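Local coordinates for protein argininosuccinate lyase (Chelativorans sp., PDB 6RXA) that is an EDDS lyase of the aspartase/fumarase superfamily, a C-N lyase that probably also splits argininosuccinate into fumarate and arginine, at residues A[22-26]-A[290-295]. The protein carries 2 engineered substitutions. Where two conformers were deposited one is given. Residue numbers count along the deposited sequence, not the author numbering.
Engineered in segment 290-295: Met-290 (natural residue Asp). With FMT (formic acid), chain D.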
loop_
_atom_site.group_PDB
_atom_site.type_symbol
_atom_site.label_atom_id
_atom_site.label_comp_id
_atom_site.label_asym_id
_atom_site.label_seq_id
_atom_site.Cartn_x
_atom_site.Cartn_y
_atom_site.Cartn_z
ATOM N N PHE A 22 6.088 20.944 19.107
ATOM C CA PHE A 22 5.239 19.872 19.610
ATOM C C PHE A 22 3.781 20.237 19.409
ATOM O O PHE A 22 2.987 19.421 18.938
ATOM C CB PHE A 22 5.599 19.668 21.085
ATOM C CG PHE A 22 4.884 18.531 21.775
ATOM C CD1 PHE A 22 4.385 17.435 21.086
ATOM C CD2 PHE A 22 4.720 18.574 23.154
ATOM C CE1 PHE A 22 3.737 16.403 21.781
ATOM C CE2 PHE A 22 4.070 17.550 23.841
ATOM C CZ PHE A 22 3.582 16.465 23.144
ATOM N N GLN A 23 3.423 21.481 19.710
ATOM C CA GLN A 23 2.055 21.925 19.499
ATOM C C GLN A 23 1.646 21.815 18.032
ATOM O O GLN A 23 0.474 21.556 17.744
ATOM C CB GLN A 23 1.905 23.348 20.031
ATOM C CG GLN A 23 0.488 23.914 19.920
ATOM C CD GLN A 23 -0.500 23.191 20.818
ATOM O OE1 GLN A 23 -0.237 22.966 21.999
ATOM N NE2 GLN A 23 -1.632 22.795 20.247
ATOM N N GLU A 24 2.584 21.984 17.093
ATOM C CA GLU A 24 2.241 21.878 15.675
ATOM C C GLU A 24 1.592 20.534 15.349
ATOM O O GLU A 24 0.709 20.454 14.486
ATOM C CB GLU A 24 3.478 22.093 14.798
ATOM C CG GLU A 24 4.121 23.474 14.897
ATOM C CD GLU A 24 5.359 23.616 14.013
ATOM O OE1 GLU A 24 5.328 23.091 12.880
ATOM O OE2 GLU A 24 6.356 24.253 14.463
ATOM N N LEU A 25 2.024 19.461 16.012
ATOM C CA LEU A 25 1.452 18.144 15.766
ATOM C C LEU A 25 -0.023 18.065 16.134
ATOM O O LEU A 25 -0.737 17.206 15.601
ATOM C CB LEU A 25 2.232 17.079 16.543
ATOM C CG LEU A 25 3.612 16.740 15.986
ATOM C CD1 LEU A 25 4.442 16.013 17.036
ATOM C CD2 LEU A 25 3.525 15.926 14.692
ATOM N N TYR A 26 -0.484 18.914 17.040
ATOM C CA TYR A 26 -1.880 18.919 17.442
ATOM C C TYR A 26 -2.728 19.842 16.589
ATOM O O TYR A 26 -3.960 19.720 16.605
ATOM C CB TYR A 26 -1.990 19.358 18.904
ATOM C CG TYR A 26 -1.437 18.348 19.875
ATOM C CD1 TYR A 26 -0.084 18.292 20.144
ATOM C CD2 TYR A 26 -2.271 17.440 20.508
ATOM C CE1 TYR A 26 0.436 17.353 21.009
ATOM C CE2 TYR A 26 -1.765 16.502 21.390
ATOM C CZ TYR A 26 -0.411 16.468 21.635
ATOM O OH TYR A 26 0.113 15.540 22.505
ATOM N N MET A 290 5.003 11.640 23.549
ATOM C CA MET A 290 3.921 11.948 22.627
ATOM C C MET A 290 4.431 12.611 21.355
ATOM O O MET A 290 3.870 12.381 20.274
ATOM C CB MET A 290 2.918 12.838 23.356
ATOM C CG MET A 290 1.662 13.102 22.588
ATOM S SD MET A 290 0.726 11.613 22.194
ATOM C CE MET A 290 -0.947 12.208 22.487
ATOM N N SER A 291 5.488 13.421 21.452
ATOM C CA SER A 291 6.075 14.029 20.268
ATOM C C SER A 291 6.593 12.958 19.324
ATOM O O SER A 291 6.404 13.041 18.103
ATOM C CB SER A 291 7.209 14.968 20.675
ATOM O OG SER A 291 8.168 14.314 21.496
ATOM N N LEU A 292 7.253 11.939 19.879
ATOM C CA LEU A 292 7.802 10.867 19.055
ATOM C C LEU A 292 6.696 10.038 18.420
ATOM O O LEU A 292 6.763 9.715 17.226
ATOM C CB LEU A 292 8.703 9.987 19.924
ATOM C CG LEU A 292 9.837 10.667 20.696
ATOM C CD1 LEU A 292 10.645 9.651 21.513
ATOM C CD2 LEU A 292 10.723 11.482 19.768
ATOM N N GLU A 293 5.670 9.683 19.195
ATOM C CA GLU A 293 4.636 8.803 18.660
ATOM C C GLU A 293 3.796 9.502 17.604
ATOM O O GLU A 293 3.445 8.891 16.587
ATOM C CB GLU A 293 3.786 8.219 19.782
ATOM C CG GLU A 293 4.585 7.191 20.598
ATOM C CD GLU A 293 3.733 6.210 21.354
ATOM O OE1 GLU A 293 4.279 5.139 21.727
ATOM O OE2 GLU A 293 2.546 6.523 21.623
ATOM N N ARG A 294 3.457 10.777 17.814
ATOM C CA ARG A 294 2.705 11.483 16.780
ATOM C C ARG A 294 3.561 11.760 15.549
ATOM O O ARG A 294 3.027 11.873 14.441
ATOM C CB ARG A 294 2.104 12.771 17.338
ATOM C CG ARG A 294 0.918 12.505 18.250
ATOM C CD ARG A 294 0.438 13.776 18.897
ATOM N NE ARG A 294 -0.829 13.596 19.602
ATOM C CZ ARG A 294 -2.028 13.708 19.034
ATOM N NH1 ARG A 294 -2.143 13.984 17.741
ATOM N NH2 ARG A 294 -3.117 13.536 19.767
ATOM N N SER A 295 4.883 11.877 15.709
ATOM C CA SER A 295 5.745 11.994 14.537
ATOM C C SER A 295 5.745 10.698 13.731
ATOM O O SER A 295 5.640 10.721 12.496
ATOM C CB SER A 295 7.162 12.400 14.965
ATOM O OG SER A 295 7.178 13.735 15.478
HETATM C C FMT D . -1.245 15.144 25.748
HETATM O O1 FMT D . -1.705 14.832 26.850
HETATM O O2 FMT D . -1.877 14.978 24.702
HETATM O O HOH W 1 -0.620 14.446 15.427
#
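Two short helical segments, 22-26 and 290-295, cross at 46° with their axes 9.9 Å apart, and side chains of both line a fumarate-binding site. Arg-294 reaches across in an extended m, t, t conformation that lays its chain along Tyr-26: CD sits over the ring face (CH-pi, 4.3 Å to the centroid), and CZ makes an off-centre cation-pi contact (4.2 Å). A water takes a hydrogen bond from Arg-294 NH1 (2.8 Å) and donates one to Leu-25 O (2.8 Å), bridging guanidinium and facing backbone. Both Tyr-26 and Arg-294 bind fumarate in this protein; in this crystal Tyr-26 OH donates to O2 of a formate (3.0 Å), probably from the crystallisation liquor and also hydrogen-bonded to Arg-112 NH1 of the second subunit. The engineered Met-290, in the conformer given (t, p), puts CG 2.9 Å from Tyr-26 OH, unusually short and not a hydrogen bond, and CE 3.7 Å from formate O2. Phe-22 (t) brings CZ to 3.7 Å from Met-290 CB and CE1 to 3.5 Å from Ser-291 N. Leu-25 points at the facing helix, with CD1 4.0 Å from Arg-294 CB and 3.9 Å from Ser-295 OG, a hydroxyl turned back (m) to donate to Ser-291 O (2.8 Å). Ser-291 OG bonds Phe-276 O. Helix 329-348 packs against Leu-25, Ser-291 and Ser-295, helix 236-262 against Leu-292 and Ser-295, and two neighbouring subunits against Met-290 and Glu-293.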